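Local coordinates for protein glycine betaine/carnitine/choline ABC transporter (Staphylococcus aureus subsp. aureus Mu50, PDB 3O66) that probably serves as the substrate-binding component of an ABC importer, capturing osmoprotectants such as glycine betaine, carnitine or choline for uptake, at residues 9-14 with 228-233; 89-94 with 221-226; 103-108 with 236-241. One frame throughout, in Å; residues are numbered along the deposited sequence.

All three contacts belong to one lobe and reach the same mixed sheet, ordered 43-48, 12-16, 65-70, 222-227, 104-106. Contacts 1 and 3 lie on one face of it, about 10 Å apart between centres, and use the consecutive helices 228-233 and 236-242. Contact 2 is on the other face, under helix 87-102. Each is partly buried, in its own way. Contact 1 runs from an aliphatic pair inside to two amides on the surface. Contact 2 rests on one selenomethionine methyl meeting a small methyl and a hydroxyl. Contact 3 is aromatic, an isoleucine methyl seated on a phenylalanine ring, with an exposed lysine alongside.

Contact 1 of 3, residues 9-14 with 228-233; sequences NDVKIT and NELLRQ
The apolar part of this contact is a single pair, V11 against L230, where V11 CG2 comes within 4.0 Å of L230 CD1. The two side chains meet roughly at right angles, methyl to methyl. L230 lies on the side of helix 228-233 that faces the incoming chain; chi1 of 169° sets CG opposite the backbone N, and chi2 of 66° turns the CD1 branch to V11. Both residues are buried and both also rest on I65 of strand 65-70, while L230 leans on L237 of the next helix as well.

The lobe has the strand order 2-1-3-5-4 of type II periplasmic-binding proteins, and this contact sits at its periphery. The chain enters here from its N-terminus, runs into strand 12-16, and V11 already pairs through its backbone with T43. Helix 228-233, which directly follows strand 222-227, covers that entry.

The polar part lies outward, where N9 and Q233 bring their amides together on the surface. N9 ND2 is 2.9 Å from Q233 OE1, but the angle is too poor for a hydrogen bond, and the amide planes are turned 51° apart. Q233 gets there on an extended side chain, and N9 also touches H234. At the far side of the helix, R232 makes a salt bridge with D103, tying it to the start of strand 104-106.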
loop_
_atom_site.group_PDB
_atom_site.type_symbol
_atom_site.label_atom_id
_atom_site.label_comp_id
_atom_site.label_asym_id
_atom_site.label_seq_id
_atom_site.Cartn_x
_atom_site.Cartn_y
_atom_site.Cartn_z
ATOM N N ASN A 9 5.620 5.306 28.173
ATOM C CA ASN A 9 5.309 6.662 27.642
ATOM C C ASN A 9 4.154 6.656 26.604
ATOM O O ASN A 9 3.333 5.726 26.591
ATOM C CB ASN A 9 6.604 7.372 27.138
ATOM C CG ASN A 9 6.368 8.799 26.608
ATOM O OD1 ASN A 9 5.911 9.705 27.333
ATOM N ND2 ASN A 9 6.698 9.004 25.324
ATOM N N ASP A 10 4.155 7.637 25.699
ATOM C CA ASP A 10 2.974 8.066 24.951
ATOM C C ASP A 10 3.113 7.873 23.432
ATOM O O ASP A 10 3.747 8.685 22.756
ATOM C CB ASP A 10 2.738 9.545 25.273
ATOM C CG ASP A 10 1.563 10.138 24.531
ATOM O OD1 ASP A 10 0.620 9.386 24.204
ATOM O OD2 ASP A 10 1.580 11.372 24.294
ATOM N N VAL A 11 2.501 6.815 22.900
ATOM C CA VAL A 11 2.628 6.486 21.485
ATOM C C VAL A 11 1.232 6.540 20.848
ATOM O O VAL A 11 0.270 5.923 21.320
ATOM C CB VAL A 11 3.270 5.086 21.272
ATOM C CG1 VAL A 11 3.275 4.720 19.809
ATOM C CG2 VAL A 11 4.697 5.058 21.796
ATOM N N LYS A 12 1.133 7.300 19.775
ATOM C CA LYS A 12 -0.094 7.372 19.027
ATOM C C LYS A 12 0.220 7.143 17.545
ATOM O O LYS A 12 1.127 7.771 16.987
ATOM C CB LYS A 12 -0.763 8.725 19.248
ATOM C CG LYS A 12 -1.291 8.934 20.675
ATOM C CD LYS A 12 -1.567 10.417 20.906
ATOM C CE LYS A 12 -2.073 10.695 22.313
ATOM N NZ LYS A 12 -3.552 10.490 22.360
ATOM N N ILE A 13 -0.540 6.236 16.943
ATOM C CA ILE A 13 -0.310 5.742 15.603
ATOM C C ILE A 13 -1.452 6.200 14.691
ATOM O O ILE A 13 -2.642 5.836 14.901
ATOM C CB ILE A 13 -0.267 4.183 15.578
ATOM C CG1 ILE A 13 0.738 3.652 16.617
ATOM C CG2 ILE A 13 -0.021 3.672 14.142
ATOM C CD1 ILE A 13 0.709 2.124 16.852
ATOM N N THR A 14 -1.109 6.941 13.647
ATOM C CA THR A 14 -2.144 7.382 12.736
ATOM C C THR A 14 -2.588 6.224 11.845
ATOM O O THR A 14 -1.746 5.394 11.389
ATOM C CB THR A 14 -1.684 8.502 11.812
ATOM O OG1 THR A 14 -0.695 7.972 10.915
ATOM C CG2 THR A 14 -1.130 9.653 12.588
ATOM N N ASN A 228 11.638 11.033 14.946
ATOM C CA ASN A 228 12.895 10.732 15.619
ATOM C C ASN A 228 12.903 11.189 17.089
ATOM O O ASN A 228 13.630 10.618 17.924
ATOM C CB ASN A 228 14.099 11.242 14.792
ATOM C CG ASN A 228 14.252 10.449 13.499
ATOM O OD1 ASN A 228 13.812 9.298 13.427
ATOM N ND2 ASN A 228 14.842 11.053 12.476
ATOM N N GLU A 229 12.048 12.159 17.416
ATOM C CA GLU A 229 11.833 12.537 18.823
ATOM C C GLU A 229 11.391 11.292 19.619
ATOM O O GLU A 229 11.935 11.021 20.684
ATOM C CB GLU A 229 10.810 13.675 18.967
ATOM C CG GLU A 229 10.531 14.072 20.433
ATOM C CD GLU A 229 9.442 15.150 20.596
ATOM O OE1 GLU A 229 8.632 15.349 19.664
ATOM O OE2 GLU A 229 9.387 15.792 21.680
ATOM N N LEU A 230 10.430 10.534 19.083
ATOM C CA LEU A 230 9.958 9.314 19.757
ATOM C C LEU A 230 11.060 8.255 19.812
ATOM O O LEU A 230 11.275 7.590 20.864
ATOM C CB LEU A 230 8.711 8.731 19.053
ATOM C CG LEU A 230 8.310 7.325 19.517
ATOM C CD1 LEU A 230 7.842 7.333 20.985
ATOM C CD2 LEU A 230 7.233 6.750 18.612
ATOM N N LEU A 231 11.754 8.078 18.686
ATOM C CA LEU A 231 12.823 7.087 18.597
ATOM C C LEU A 231 14.017 7.449 19.492
ATOM O O LEU A 231 14.738 6.565 19.967
ATOM C CB LEU A 231 13.257 6.889 17.139
ATOM C CG LEU A 231 12.175 6.350 16.176
ATOM C CD1 LEU A 231 12.818 6.027 14.837
ATOM C CD2 LEU A 231 11.448 5.107 16.712
ATOM N N ARG A 232 14.230 8.741 19.730
ATOM C CA ARG A 232 15.276 9.146 20.677
ATOM C C ARG A 232 14.880 8.888 22.124
ATOM O O ARG A 232 15.708 8.464 22.942
ATOM C CB ARG A 232 15.707 10.602 20.445
ATOM C CG ARG A 232 16.579 10.746 19.200
ATOM C CD ARG A 232 17.124 12.147 18.996
ATOM N NE ARG A 232 16.056 13.129 18.828
ATOM C CZ ARG A 232 15.612 13.589 17.659
ATOM N NH1 ARG A 232 16.140 13.188 16.514
ATOM N NH2 ARG A 232 14.631 14.470 17.649
ATOM N N GLN A 233 13.609 9.118 22.429
ATOM C CA GLN A 233 13.079 8.852 23.750
ATOM C C GLN A 233 13.041 7.344 24.072
ATOM O O GLN A 233 13.343 6.957 25.201
ATOM C CB GLN A 233 11.687 9.479 23.883
ATOM C CG GLN A 233 11.041 9.246 25.228
ATOM C CD GLN A 233 9.947 10.259 25.525
ATOM O OE1 GLN A 233 9.090 10.532 24.679
ATOM N NE2 GLN A 233 9.973 10.822 26.729
#

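Contact 2 of 3, residues 89-94 with 221-226; sequences KAMIAT and AASAVA
Three torsions of the M91 side chain aim its methyl at S223 and A221: chi1 of -177° sets CG opposite the residue's own N, beside its carbonyl carbon, and chi2 of 56° then folds the chain, with a further bend about the CG-SE bond. The residue is selenomethionine, and it is the terminal CE, beyond the selenium, that does the touching. On the other side, S223 points its side chain at the helix, with OG opposite the carbonyl carbon, beside the backbone N.

CE meets two partners that project from the same side of the chain, two residues apart. It is 3.9 Å from A221 CB, a plain methyl-methyl contact, and 3.4 Å from S223 OG, where a carbon lies against an oxygen already engaged elsewhere: S223 OG is hydrogen-bonded to F107 O, and the hydroxyl thereby links strand 222-227 to F107, just beyond F106 of the neighbouring strand.

Helix 87-102 here packs on one face of the mixed sheet of a type II binding-protein lobe, and strand 222-227 is the antiparallel member next to edge strand 104-106. F106 fills in beside the pair, touching M91, T94 and S223, while N71 of helix 71-76 also touches M91.

Within the helix, A90 O takes two bonds from the same residue, the backbone N of T94 at 3.0 Å and T94 OG1 at 2.7 Å. They arrive from opposite faces of the carbonyl plane, the hydroxyl tilted 29° out of it. That second bond fixes the rotation of the threonine, which packs on N71 and L75.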
loop_
_atom_site.group_PDB
_atom_site.type_symbol
_atom_site.label_atom_id
_atom_site.label_comp_id
_atom_site.label_asym_id
_atom_site.label_seq_id
_atom_site.Cartn_x
_atom_site.Cartn_y
_atom_site.Cartn_z
ATOM N N LYS A 89 16.058 4.082 -5.778
ATOM C CA LYS A 89 16.374 5.526 -5.694
ATOM C C LYS A 89 15.181 6.342 -5.159
ATOM O O LYS A 89 15.378 7.362 -4.491
ATOM C CB LYS A 89 16.814 6.063 -7.053
ATOM C CG LYS A 89 18.210 5.611 -7.489
ATOM C CD LYS A 89 18.581 6.334 -8.788
ATOM C CE LYS A 89 19.225 5.416 -9.798
ATOM N NZ LYS A 89 20.665 5.728 -10.026
ATOM N N ALA A 90 13.957 5.892 -5.455
ATOM C CA ALA A 90 12.765 6.528 -4.893
ATOM C C ALA A 90 12.742 6.364 -3.380
ATOM O O ALA A 90 12.366 7.297 -2.659
ATOM C CB ALA A 90 11.459 5.936 -5.503
HETATM N N MSE A 91 13.107 5.180 -2.894
HETATM C CA MSE A 91 13.062 4.930 -1.443
HETATM C C MSE A 91 14.159 5.723 -0.726
HETATM O O MSE A 91 13.924 6.311 0.327
HETATM C CB MSE A 91 13.147 3.436 -1.096
HETATM C CG MSE A 91 13.034 3.164 0.430
HETATM SE SE MSE A 91 11.388 3.912 1.222
HETATM C CE MSE A 91 10.363 2.280 1.121
ATOM N N ILE A 92 15.356 5.727 -1.299
ATOM C CA ILE A 92 16.453 6.519 -0.746
ATOM C C ILE A 92 16.077 8.015 -0.653
ATOM O O ILE A 92 16.314 8.667 0.381
ATOM C CB ILE A 92 17.764 6.321 -1.559
ATOM C CG1 ILE A 92 18.330 4.914 -1.303
ATOM C CG2 ILE A 92 18.814 7.409 -1.190
ATOM C CD1 ILE A 92 19.380 4.447 -2.334
ATOM N N ALA A 93 15.521 8.563 -1.731
ATOM C CA ALA A 93 15.083 9.970 -1.737
ATOM C C ALA A 93 14.018 10.215 -0.663
ATOM O O ALA A 93 14.031 11.237 -0.008
ATOM C CB ALA A 93 14.538 10.373 -3.108
ATOM N N THR A 94 13.088 9.279 -0.497
ATOM C CA THR A 94 12.059 9.409 0.539
ATOM C C THR A 94 12.644 9.386 1.964
ATOM O O THR A 94 12.267 10.189 2.829
ATOM C CB THR A 94 10.953 8.328 0.363
ATOM O OG1 THR A 94 10.482 8.379 -0.983
ATOM C CG2 THR A 94 9.767 8.607 1.296
ATOM N N ALA A 221 5.891 1.761 -2.421
ATOM C CA ALA A 221 6.298 0.840 -1.358
ATOM C C ALA A 221 5.741 1.355 -0.016
ATOM O O ALA A 221 5.794 2.529 0.265
ATOM C CB ALA A 221 7.802 0.740 -1.310
ATOM N N ALA A 222 5.206 0.446 0.784
ATOM C CA ALA A 222 4.578 0.775 2.071
ATOM C C ALA A 222 5.552 0.572 3.227
ATOM O O ALA A 222 6.241 -0.484 3.288
ATOM C CB ALA A 222 3.351 -0.129 2.276
ATOM N N SER A 223 5.581 1.551 4.147
ATOM C CA SER A 223 6.460 1.508 5.328
ATOM C C SER A 223 5.792 2.188 6.492
ATOM O O SER A 223 4.883 2.996 6.285
ATOM C CB SER A 223 7.756 2.290 5.083
ATOM O OG SER A 223 8.503 1.820 3.969
ATOM N N ALA A 224 6.280 1.888 7.705
ATOM C CA ALA A 224 5.995 2.683 8.886
ATOM C C ALA A 224 6.786 4.001 8.816
ATOM O O ALA A 224 7.815 4.037 8.180
ATOM C CB ALA A 224 6.440 1.918 10.105
ATOM N N VAL A 225 6.274 5.055 9.465
ATOM C CA VAL A 225 7.028 6.290 9.786
ATOM C C VAL A 225 6.929 6.531 11.292
ATOM O O VAL A 225 5.884 6.307 11.894
ATOM C CB VAL A 225 6.479 7.495 8.991
ATOM C CG1 VAL A 225 7.185 8.864 9.412
ATOM C CG2 VAL A 225 6.618 7.229 7.482
ATOM N N ALA A 226 8.025 6.973 11.900
ATOM C CA ALA A 226 8.026 7.367 13.299
ATOM C C ALA A 226 8.823 8.676 13.386
ATOM O O ALA A 226 9.782 8.886 12.619
ATOM C CB ALA A 226 8.648 6.289 14.173
#

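Contact 3 of 3, residues 103-108 with 236-241; sequences DQTFFD and ELKTTI
This is a CH-pi contact between helix 236-242 and F107 of segment 103-108, beside edge strand 104-106, on one face of the mixed sheet in a type II periplasmic-binding-protein lobe. F107 supplies the ring and I241 the methyl. I241 CG2 stands 3.5 Å from the centroid of the F107 ring and only 4° off its normal, so it points at the middle of the face and lies nearly equally far from all six ring carbons. The isoleucine reaches this position with CG2 set opposite its backbone N, while the other branch, through CG1, swings CD1 over to the CZ and CE2 side of the ring.

The opposite face is covered from within the same segment, by T105 CG2, 3.7 Å above the plane and over the centre. The ring is thus held between two methyls, one from each segment. T105 keeps its hydroxyl turned elsewhere, hydrogen-bonded to N228 at the start of helix 228-233. Around this pair the packing continues into the lobe: I241 also touches A224 of strand 222-227 and L28 of helix 19-35, and F107 touches L231.

K238, one turn earlier in the helix, is exposed and runs alongside the ring. Its extended chain bends at the last torsion, bringing NZ within 4.3 Å of T105 CG2, while lower down K238 CG sits 4.0 Å from F107 CE1.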
loop_
_atom_site.group_PDB
_atom_site.type_symbol
_atom_site.label_atom_id
_atom_site.label_comp_id
_atom_site.label_asym_id
_atom_site.label_seq_id
_atom_site.Cartn_x
_atom_site.Cartn_y
_atom_site.Cartn_z
ATOM N N ASP A 103 12.665 15.404 10.445
ATOM C CA ASP A 103 13.239 14.681 11.588
ATOM C C ASP A 103 12.453 13.390 11.882
ATOM O O ASP A 103 12.064 13.109 13.041
ATOM C CB ASP A 103 13.291 15.580 12.839
ATOM C CG ASP A 103 14.059 14.935 13.986
ATOM O OD1 ASP A 103 15.057 14.223 13.701
ATOM O OD2 ASP A 103 13.670 15.159 15.164
ATOM N N GLN A 104 12.188 12.638 10.812
ATOM C CA GLN A 104 11.416 11.392 10.906
ATOM C C GLN A 104 12.132 10.271 10.172
ATOM O O GLN A 104 12.853 10.495 9.188
ATOM C CB GLN A 104 10.018 11.551 10.322
ATOM C CG GLN A 104 9.110 12.529 11.101
ATOM C CD GLN A 104 7.808 12.845 10.367
ATOM O OE1 GLN A 104 7.460 12.192 9.380
ATOM N NE2 GLN A 104 7.098 13.873 10.838
ATOM N N THR A 105 11.888 9.054 10.646
ATOM C CA THR A 105 12.412 7.871 10.010
ATOM C C THR A 105 11.298 7.252 9.173
ATOM O O THR A 105 10.249 6.813 9.710
ATOM C CB THR A 105 12.945 6.888 11.052
ATOM O OG1 THR A 105 14.105 7.461 11.677
ATOM C CG2 THR A 105 13.305 5.527 10.411
ATOM N N PHE A 106 11.516 7.232 7.865
ATOM C CA PHE A 106 10.620 6.501 6.958
ATOM C C PHE A 106 11.281 5.124 6.832
ATOM O O PHE A 106 12.338 5.019 6.223
ATOM C CB PHE A 106 10.511 7.256 5.603
ATOM C CG PHE A 106 9.367 6.813 4.719
ATOM C CD1 PHE A 106 8.285 7.669 4.485
ATOM C CD2 PHE A 106 9.391 5.563 4.086
ATOM C CE1 PHE A 106 7.220 7.282 3.654
ATOM C CE2 PHE A 106 8.353 5.172 3.235
ATOM C CZ PHE A 106 7.260 6.043 3.027
ATOM N N PHE A 107 10.672 4.082 7.428
ATOM C CA PHE A 107 11.331 2.756 7.531
ATOM C C PHE A 107 11.470 2.081 6.184
ATOM O O PHE A 107 10.802 2.461 5.202
ATOM C CB PHE A 107 10.595 1.844 8.519
ATOM C CG PHE A 107 10.839 2.212 9.963
ATOM C CD1 PHE A 107 11.770 1.495 10.725
ATOM C CD2 PHE A 107 10.173 3.293 10.539
ATOM C CE1 PHE A 107 12.016 1.837 12.054
ATOM C CE2 PHE A 107 10.411 3.659 11.870
ATOM C CZ PHE A 107 11.323 2.928 12.627
ATOM N N ASP A 108 12.390 1.124 6.118
ATOM C CA ASP A 108 12.419 0.184 4.994
ATOM C C ASP A 108 11.027 -0.455 4.868
ATOM O O ASP A 108 10.313 -0.570 5.846
ATOM C CB ASP A 108 13.474 -0.893 5.194
ATOM C CG ASP A 108 14.906 -0.380 4.979
ATOM O OD1 ASP A 108 15.110 0.755 4.498
ATOM O OD2 ASP A 108 15.837 -1.138 5.296
ATOM N N GLU A 236 14.332 1.496 21.693
ATOM C CA GLU A 236 13.869 0.109 21.517
ATOM C C GLU A 236 12.770 -0.024 20.469
ATOM O O GLU A 236 12.588 -1.093 19.874
ATOM C CB GLU A 236 13.416 -0.500 22.864
ATOM C CG GLU A 236 12.225 0.206 23.585
ATOM C CD GLU A 236 12.608 1.423 24.440
ATOM O OE1 GLU A 236 13.714 1.985 24.296
ATOM O OE2 GLU A 236 11.771 1.828 25.273
ATOM N N LEU A 237 12.031 1.065 20.255
ATOM C CA LEU A 237 10.915 1.052 19.328
ATOM C C LEU A 237 11.403 0.930 17.907
ATOM O O LEU A 237 10.683 0.409 17.071
ATOM C CB LEU A 237 10.018 2.278 19.482
ATOM C CG LEU A 237 9.273 2.415 20.812
ATOM C CD1 LEU A 237 8.457 3.706 20.784
ATOM C CD2 LEU A 237 8.390 1.186 21.084
ATOM N N LYS A 238 12.602 1.430 17.617
ATOM C CA LYS A 238 13.131 1.317 16.259
ATOM C C LYS A 238 13.395 -0.157 15.932
ATOM O O LYS A 238 13.108 -0.619 14.828
ATOM C CB LYS A 238 14.419 2.121 16.134
ATOM C CG LYS A 238 15.005 2.171 14.734
ATOM C CD LYS A 238 16.176 3.196 14.763
ATOM C CE LYS A 238 17.116 3.056 13.590
ATOM N NZ LYS A 238 16.378 3.232 12.320
ATOM N N THR A 239 13.913 -0.891 16.914
ATOM C CA THR A 239 14.111 -2.341 16.786
ATOM C C THR A 239 12.772 -3.055 16.623
ATOM O O THR A 239 12.630 -3.936 15.760
ATOM C CB THR A 239 14.830 -2.888 18.020
ATOM O OG1 THR A 239 16.112 -2.264 18.119
ATOM C CG2 THR A 239 15.015 -4.383 17.926
ATOM N N THR A 240 11.803 -2.672 17.455
ATOM C CA THR A 240 10.432 -3.205 17.339
ATOM C C THR A 240 9.828 -3.006 15.946
ATOM O O THR A 240 9.419 -3.975 15.271
ATOM C CB THR A 240 9.527 -2.637 18.449
ATOM O OG1 THR A 240 10.007 -3.114 19.722
ATOM C CG2 THR A 240 8.106 -3.105 18.270
ATOM N N ILE A 241 9.775 -1.758 15.488
ATOM C CA ILE A 241 9.196 -1.469 14.176
ATOM C C ILE A 241 9.936 -2.238 13.071
ATOM O O ILE A 241 9.295 -2.836 12.207
ATOM C CB ILE A 241 9.138 0.043 13.912
ATOM C CG1 ILE A 241 8.204 0.729 14.946
ATOM C CG2 ILE A 241 8.716 0.335 12.443
ATOM C CD1 ILE A 241 8.454 2.263 15.142
#